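Local coordinates for Alr4995 protein (Nostoc sp., PDB 6LRF) that acts as a bifunctional arginine dihydrolase and ornithine cyclodeaminase, probably turning arginine into ornithine and ornithine into proline, at residues T171-C174 with Y180-Y183; E164-L169 with D212-A217; C218-V223 with V227-A232. All blocks are in the same frame, centred on the assembly; numbering follows the deposited sequence.

Contact 1. Residues T171-C174 with Y180-Y183; sequences TCFC and YLLY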
# COMPACT_ATOMS: atom_id res chain seq x y z
N THR B 171 -6.06 -15.86 -39.60
CA THR B 171 -4.74 -15.78 -38.95
C THR B 171 -4.68 -16.58 -37.64
O THR B 171 -3.61 -16.74 -37.06
CB THR B 171 -4.34 -14.33 -38.63
OG1 THR B 171 -5.27 -13.77 -37.69
CG2 THR B 171 -4.34 -13.49 -39.89
N CYS B 172 -5.83 -17.08 -37.18
CA CYS B 172 -5.89 -17.75 -35.87
C CYS B 172 -6.87 -18.91 -35.86
O CYS B 172 -7.19 -19.45 -34.79
CB CYS B 172 -6.29 -16.74 -34.78
SG CYS B 172 -7.86 -15.82 -35.09
N PHE B 173 -7.35 -19.29 -37.04
CA PHE B 173 -8.44 -20.25 -37.13
C PHE B 173 -8.38 -20.95 -38.49
O PHE B 173 -8.26 -20.28 -39.52
CB PHE B 173 -9.76 -19.52 -36.94
CG PHE B 173 -10.94 -20.43 -36.76
CD1 PHE B 173 -11.68 -20.86 -37.86
CD2 PHE B 173 -11.34 -20.81 -35.49
CE1 PHE B 173 -12.79 -21.69 -37.70
CE2 PHE B 173 -12.45 -21.63 -35.30
CZ PHE B 173 -13.18 -22.07 -36.41
N CYS B 174 -8.45 -22.28 -38.50
CA CYS B 174 -8.21 -23.01 -39.75
C CYS B 174 -8.87 -24.39 -39.78
O CYS B 174 -8.26 -25.39 -39.35
CB CYS B 174 -6.71 -23.14 -40.00
SG CYS B 174 -6.30 -23.81 -41.68
N TYR B 180 -10.88 -31.75 -38.60
CA TYR B 180 -9.91 -31.15 -37.69
C TYR B 180 -9.96 -29.62 -37.70
O TYR B 180 -10.36 -29.00 -38.67
CB TYR B 180 -8.51 -31.64 -38.04
CG TYR B 180 -8.30 -33.07 -37.60
CD1 TYR B 180 -8.48 -34.12 -38.48
CD2 TYR B 180 -7.96 -33.36 -36.28
CE1 TYR B 180 -8.30 -35.43 -38.08
CE2 TYR B 180 -7.79 -34.67 -35.86
CZ TYR B 180 -7.96 -35.70 -36.76
OH TYR B 180 -7.78 -37.00 -36.34
N LEU B 181 -9.56 -29.03 -36.58
CA LEU B 181 -9.54 -27.58 -36.46
C LEU B 181 -8.24 -27.12 -35.85
O LEU B 181 -7.92 -27.47 -34.72
CB LEU B 181 -10.70 -27.07 -35.60
CG LEU B 181 -10.55 -25.58 -35.29
CD1 LEU B 181 -10.70 -24.73 -36.56
CD2 LEU B 181 -11.53 -25.11 -34.23
N LEU B 182 -7.49 -26.34 -36.62
CA LEU B 182 -6.26 -25.74 -36.17
C LEU B 182 -6.54 -24.31 -35.77
O LEU B 182 -6.93 -23.49 -36.61
CB LEU B 182 -5.20 -25.80 -37.27
CG LEU B 182 -3.83 -25.19 -37.00
CD1 LEU B 182 -3.01 -26.15 -36.16
CD2 LEU B 182 -3.12 -24.85 -38.31
N TYR B 183 -6.39 -23.98 -34.49
CA TYR B 183 -6.78 -22.66 -34.03
C TYR B 183 -6.02 -22.24 -32.78
O TYR B 183 -5.42 -23.07 -32.09
CB TYR B 183 -8.30 -22.59 -33.78
CG TYR B 183 -8.80 -23.18 -32.47
CD1 TYR B 183 -9.48 -22.40 -31.54
CD2 TYR B 183 -8.59 -24.52 -32.17
CE1 TYR B 183 -9.95 -22.94 -30.34
CE2 TYR B 183 -9.06 -25.07 -30.98
CZ TYR B 183 -9.73 -24.28 -30.07
OH TYR B 183 -10.18 -24.84 -28.90
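Leu182 N donates to Cys174 O at 3.0 Å, a nearly straight bond (167° at the hydrogen) that ties the antiparallel beta hairpin of strands 173-175 and 181-183. Cys174 and Leu182 are the hydrogen-bonded pair of this ladder; Phe173 and Tyr183 form the neighbouring non-hydrogen-bonded pair, and their side chains rise from the opposite face. Along its other edge strand 181-183 is bonded to strand 205-207, completing a small mixed sheet in a domain that probably adopts the alpha/beta propeller of the guanidino-group-modifying enzymes.

Side-chain packing on the aromatic face is carried by Leu181, whose two methyl branches serve two rings. CD1 lies over the face of Phe173, 3.7 Å from the ring centroid and 15° off its normal, a CH-pi contact displaced toward CZ. CD2 lies on the same side of that ring, out past its rim, 3.8 Å from Phe173 CE2, and also rests above one face of the Tyr183 ring. With CG of Phe173 anti to the backbone N (chi1 -169°), the phenyl group reaches toward the neighbouring strand and meets this forked end at about a right angle. Ile196 of helix 190-199 packs against all three residues, and Trp133 meets Phe173 edge-to-face.

The other face is plainer: Cys174 CB and Leu182 CB stand 4.1 Å apart. Back on the aromatic side, at the end of the ladder, Tyr183 sends its ring away from the hairpin partner but leaves CB 3.9 Å from Phe173 CD2, while Tyr183 CA makes a CA-H...O contact of 3.3 Å with Cys172 O.

Contact 2. Residues E164-L169 with D212-A217; sequences ERFYHL and DAVNFA
Phe166 sets the rim of its ring against Ala213, where a Schellman motif ends helix 210-213. Phe216, with positive phi, is the C-prime residue: Phe216 N bonds to Ala213 O at 2.9 Å, and Ala217 N to Asp212 O at 3.1 Å. The close part of the contact lies here. Phe166 CE1 approaches Ala213 O to 3.3 Å, the oxygen lying at the ring edge near its plane, while the adjacent Phe166 CZ touches Ala213 CB at 3.8 Å. Turning CG of Phe166 anti to its own carbonyl carbon (chi1 -50°) carries the ring from the irregular 164-169 loop across to the helix end.

The looser side is formed by the partly exposed Arg165 and Val214. The guanidinium group has Phe166 CE2 over the centre of one face, and Val214 CG1 comes to it obliquely. An alanine in place of Phe166 is likely to open a gap beside Ala213 CB and leave that face of the guanidinium without the ring that packs on it. The charge of Arg165 is met by Asp163 and Glu210 of the same chain and by Glu475 of a second subunit, whose Trp479 also packs on the arginine, so that this margin of the contact reaches a subunit interface. Val214 CG1 lies 3.5 Å from Arg165 NH1 but 4.2 Å from Phe166 CZ.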
# COMPACT_ATOMS: atom_id res chain seq x y z
N GLU B 164 -5.70 -7.87 -31.49
CA GLU B 164 -5.47 -7.08 -32.69
C GLU B 164 -4.39 -7.66 -33.62
O GLU B 164 -4.37 -7.36 -34.81
CB GLU B 164 -5.11 -5.65 -32.30
CG GLU B 164 -5.14 -4.68 -33.46
CD GLU B 164 -4.44 -3.37 -33.14
OE1 GLU B 164 -3.78 -3.29 -32.06
OE2 GLU B 164 -4.54 -2.43 -33.96
N ARG B 165 -3.51 -8.51 -33.08
CA ARG B 165 -2.52 -9.18 -33.92
C ARG B 165 -3.19 -10.15 -34.88
O ARG B 165 -2.77 -10.31 -36.03
CB ARG B 165 -1.49 -9.91 -33.06
CG ARG B 165 -0.56 -8.99 -32.26
CD ARG B 165 0.30 -9.78 -31.29
NE ARG B 165 -0.52 -10.45 -30.28
CZ ARG B 165 -0.14 -11.52 -29.60
NH1 ARG B 165 1.06 -12.06 -29.80
NH2 ARG B 165 -0.96 -12.06 -28.70
N PHE B 166 -4.25 -10.80 -34.40
CA PHE B 166 -4.98 -11.77 -35.20
C PHE B 166 -6.31 -11.14 -35.59
O PHE B 166 -7.38 -11.50 -35.09
CB PHE B 166 -5.14 -13.07 -34.42
CG PHE B 166 -3.83 -13.57 -33.85
CD1 PHE B 166 -2.89 -14.17 -34.68
CD2 PHE B 166 -3.53 -13.39 -32.50
CE1 PHE B 166 -1.67 -14.61 -34.17
CE2 PHE B 166 -2.31 -13.83 -31.98
CZ PHE B 166 -1.38 -14.44 -32.81
N TYR B 167 -6.17 -10.16 -36.49
CA TYR B 167 -7.22 -9.24 -36.90
C TYR B 167 -8.16 -9.84 -37.97
O TYR B 167 -9.27 -9.34 -38.17
CB TYR B 167 -6.59 -7.93 -37.41
CG TYR B 167 -5.73 -8.10 -38.66
CD1 TYR B 167 -4.44 -8.60 -38.58
CD2 TYR B 167 -6.22 -7.76 -39.92
CE1 TYR B 167 -3.66 -8.76 -39.72
CE2 TYR B 167 -5.45 -7.92 -41.07
CZ TYR B 167 -4.16 -8.42 -40.96
OH TYR B 167 -3.39 -8.58 -42.11
N HIS B 168 -7.69 -10.89 -38.65
CA HIS B 168 -8.54 -11.69 -39.53
C HIS B 168 -8.71 -13.08 -38.95
O HIS B 168 -7.81 -13.60 -38.29
CB HIS B 168 -7.95 -11.80 -40.95
CG HIS B 168 -8.22 -10.62 -41.83
ND1 HIS B 168 -7.41 -10.30 -42.90
CD2 HIS B 168 -9.21 -9.70 -41.82
CE1 HIS B 168 -7.89 -9.22 -43.50
NE2 HIS B 168 -8.98 -8.84 -42.86
N LEU B 169 -9.86 -13.68 -39.20
CA LEU B 169 -10.16 -15.01 -38.71
C LEU B 169 -9.14 -16.04 -39.17
O LEU B 169 -8.78 -16.94 -38.41
CB LEU B 169 -11.55 -15.43 -39.17
CG LEU B 169 -12.01 -16.78 -38.60
CD1 LEU B 169 -12.01 -16.75 -37.04
CD2 LEU B 169 -13.38 -17.15 -39.16
N ASP B 212 3.77 -20.60 -32.19
CA ASP B 212 3.35 -20.98 -33.54
C ASP B 212 2.36 -19.97 -34.13
O ASP B 212 2.39 -19.68 -35.32
CB ASP B 212 2.71 -22.38 -33.53
CG ASP B 212 3.75 -23.50 -33.44
OD1 ASP B 212 4.41 -23.79 -34.47
OD2 ASP B 212 3.88 -24.10 -32.35
N ALA B 213 1.49 -19.44 -33.28
CA ALA B 213 0.48 -18.46 -33.69
C ALA B 213 1.09 -17.19 -34.29
O ALA B 213 0.63 -16.73 -35.34
CB ALA B 213 -0.41 -18.11 -32.51
N VAL B 214 2.12 -16.63 -33.66
CA VAL B 214 2.72 -15.39 -34.16
C VAL B 214 3.59 -15.64 -35.40
O VAL B 214 4.06 -14.71 -36.06
CB VAL B 214 3.55 -14.69 -33.07
CG1 VAL B 214 2.69 -14.40 -31.86
CG2 VAL B 214 4.73 -15.57 -32.66
N ASN B 215 3.81 -16.92 -35.71
CA ASN B 215 4.43 -17.30 -36.97
C ASN B 215 3.40 -17.62 -38.05
O ASN B 215 3.76 -18.13 -39.12
CB ASN B 215 5.34 -18.51 -36.76
CG ASN B 215 6.72 -18.11 -36.30
OD1 ASN B 215 7.61 -17.87 -37.12
ND2 ASN B 215 6.90 -17.99 -34.99
N PHE B 216 2.13 -17.32 -37.76
CA PHE B 216 1.00 -17.55 -38.67
C PHE B 216 0.80 -19.02 -39.01
O PHE B 216 0.51 -19.36 -40.15
CB PHE B 216 1.19 -16.77 -39.97
CG PHE B 216 0.94 -15.30 -39.85
CD1 PHE B 216 -0.19 -14.73 -40.41
CD2 PHE B 216 1.86 -14.48 -39.21
CE1 PHE B 216 -0.43 -13.36 -40.32
CE2 PHE B 216 1.64 -13.11 -39.12
CZ PHE B 216 0.49 -12.55 -39.67
N ALA B 217 0.95 -19.88 -38.01
CA ALA B 217 0.70 -21.30 -38.18
C ALA B 217 -0.74 -21.58 -38.64
O ALA B 217 -0.99 -22.52 -39.41
CB ALA B 217 0.99 -22.06 -36.88

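Contact 3. Residues C218-V223 with V227-A232; sequences CNTVNV and VIMNKA
Thr220 turns OG1 anti to its carbonyl carbon (chi1 -80°), which directs the hydroxyl toward Met229 and the CG2 methyl toward Val227. Met229, a selenomethionine, places CG between its backbone N and carbonyl carbon (chi1 40°), so that CG and SE pass beside the threonine hydroxyl while the end of the chain leads away. Thr220 OG1 lies 3.2 Å from Met229 CB and 3.7 Å from Met229 SE, while Thr220 CG2 meets Val227 CB at 3.6 Å. The hydroxyl is hydrogen-bonded to Ala217 O, just before the segment.

The backbones behind these side chains form a tight antiparallel beta hairpin, strands 221-223 and 226-229, whose short segments run at 157° to each other. Val221 and Ile228 are its hydrogen-bonded pair, joined in both directions: Val221 N to Ile228 O at 2.9 Å, and Ile228 N to Val221 O at 2.8 Å. Each acceptor also receives a CA-H contact, Ile228 O from Thr220 CA and Val221 O from Val227 CA. The side chains of the pair stand together, with CB of Val221 4.3 Å from CB of Ile228, on the face packed by Leu44, Ile47 and Leu48 of helix 34-49. Along its other edge strand 226-229 pairs in parallel with strand 246-249.

On the other face Asn222 and Val227 make a non-hydrogen-bonded pair. Asn222 ND2 passes obliquely by Val227 CG1 at 3.5 Å; it bonds to Ile226 O and Glu224 O at the turn, and OD1 accepts from Ala177 N in the loop of the other hairpin. The chemistry therefore differs between the faces: aliphatic side chains join one to a helix, whereas on the other main-chain groups hold the polar ends of Thr220 and Asn222, even where OG1 and ND2 also lie against apolar neighbours.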
# COMPACT_ATOMS: atom_id res chain seq x y z
N CYS B 218 -1.69 -20.77 -38.17
CA CYS B 218 -3.09 -20.99 -38.50
C CYS B 218 -3.41 -20.56 -39.92
O CYS B 218 -4.42 -20.99 -40.50
CB CYS B 218 -3.98 -20.22 -37.53
SG CYS B 218 -4.04 -21.00 -35.92
N ASN B 219 -2.53 -19.72 -40.46
CA ASN B 219 -2.64 -19.22 -41.83
C ASN B 219 -2.11 -20.25 -42.82
O ASN B 219 -1.13 -20.03 -43.53
CB ASN B 219 -1.89 -17.90 -41.96
CG ASN B 219 -2.52 -16.97 -42.95
OD1 ASN B 219 -1.90 -16.61 -43.97
ND2 ASN B 219 -3.76 -16.56 -42.68
N THR B 220 -2.81 -21.38 -42.87
CA THR B 220 -2.35 -22.58 -43.54
C THR B 220 -3.26 -22.96 -44.69
O THR B 220 -4.49 -22.92 -44.56
CB THR B 220 -2.28 -23.74 -42.54
OG1 THR B 220 -1.08 -23.63 -41.78
CG2 THR B 220 -2.32 -25.09 -43.26
N VAL B 221 -2.65 -23.33 -45.82
CA VAL B 221 -3.40 -23.87 -46.95
C VAL B 221 -3.53 -25.38 -46.80
O VAL B 221 -2.55 -26.08 -46.55
CB VAL B 221 -2.72 -23.51 -48.28
CG1 VAL B 221 -3.52 -24.05 -49.45
CG2 VAL B 221 -2.58 -22.00 -48.40
N ASN B 222 -4.76 -25.87 -46.91
CA ASN B 222 -5.05 -27.28 -46.78
C ASN B 222 -5.46 -27.85 -48.13
O ASN B 222 -6.45 -27.41 -48.70
CB ASN B 222 -6.16 -27.51 -45.74
CG ASN B 222 -6.40 -28.99 -45.44
OD1 ASN B 222 -7.53 -29.40 -45.17
ND2 ASN B 222 -5.33 -29.78 -45.47
N VAL B 223 -4.67 -28.79 -48.64
CA VAL B 223 -5.05 -29.54 -49.83
C VAL B 223 -5.15 -31.02 -49.46
O VAL B 223 -4.14 -31.73 -49.38
CB VAL B 223 -4.05 -29.33 -50.98
CG1 VAL B 223 -4.73 -29.57 -52.32
CG2 VAL B 223 -3.50 -27.91 -50.94
N VAL B 227 -0.79 -29.82 -45.70
CA VAL B 227 -0.93 -28.49 -45.12
C VAL B 227 0.33 -27.68 -45.38
O VAL B 227 1.42 -28.06 -44.97
CB VAL B 227 -1.24 -28.55 -43.60
CG1 VAL B 227 -2.69 -28.95 -43.39
CG2 VAL B 227 -0.30 -29.52 -42.87
N ILE B 228 0.16 -26.59 -46.11
CA ILE B 228 1.27 -25.70 -46.43
C ILE B 228 1.22 -24.47 -45.54
O ILE B 228 0.14 -23.94 -45.27
CB ILE B 228 1.23 -25.25 -47.90
CG1 ILE B 228 1.10 -26.46 -48.83
CG2 ILE B 228 2.47 -24.45 -48.24
CD1 ILE B 228 0.67 -26.10 -50.24
N MSE B 229 2.38 -24.02 -45.09
CA MSE B 229 2.44 -22.89 -44.18
C MSE B 229 3.83 -22.29 -44.09
O MSE B 229 4.78 -22.80 -44.68
CB MSE B 229 1.99 -23.33 -42.79
CG MSE B 229 2.52 -24.70 -42.41
SE MSE B 229 2.16 -25.03 -40.53
CE MSE B 229 2.97 -23.39 -39.84
N ASN B 230 3.94 -21.22 -43.31
CA ASN B 230 5.20 -20.52 -43.14
C ASN B 230 6.24 -21.34 -42.38
O ASN B 230 7.24 -21.77 -42.96
CB ASN B 230 4.96 -19.19 -42.43
CG ASN B 230 6.25 -18.44 -42.17
OD1 ASN B 230 7.15 -18.40 -43.01
ND2 ASN B 230 6.37 -17.86 -40.98
N LYS B 231 6.00 -21.56 -41.09
CA LYS B 231 6.97 -22.21 -40.21
C LYS B 231 6.26 -22.89 -39.05
O LYS B 231 5.49 -22.25 -38.33
CB LYS B 231 7.99 -21.19 -39.67
CG LYS B 231 9.45 -21.54 -39.96
CD LYS B 231 10.31 -20.28 -40.14
CE LYS B 231 10.20 -19.75 -41.58
NZ LYS B 231 11.05 -18.56 -41.88
N ALA B 232 6.52 -24.18 -38.86
CA ALA B 232 5.89 -24.95 -37.79
C ALA B 232 6.90 -25.45 -36.75
O ALA B 232 8.03 -25.79 -37.08
CB ALA B 232 5.11 -26.14 -38.37

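How the contacts relate
All three contacts fall within the range related to dimethylarginine dimethylhydrolase, on one side of the chain's centre, with centres about 10 Å apart for contact 1 with either of the others and 12 Å for contacts 2 and 3. Contact 1 is nested in the loop closed by contact 2; contact 3 follows directly, since segment 212-217 runs into 218-223. The two hairpins belong to separate three-stranded sheets. Cys218 lies against the first, touching Cys172 and Cys174; there too Ala217 O meets Leu182 CD2 and Phe216 meets Thr171 CG2. Toward the second, Ala217 CA touches Met229 CE and Asn215 O probably bonds to Asn230 ND2. Residues 215-217 thus sit between two sheets of one domain.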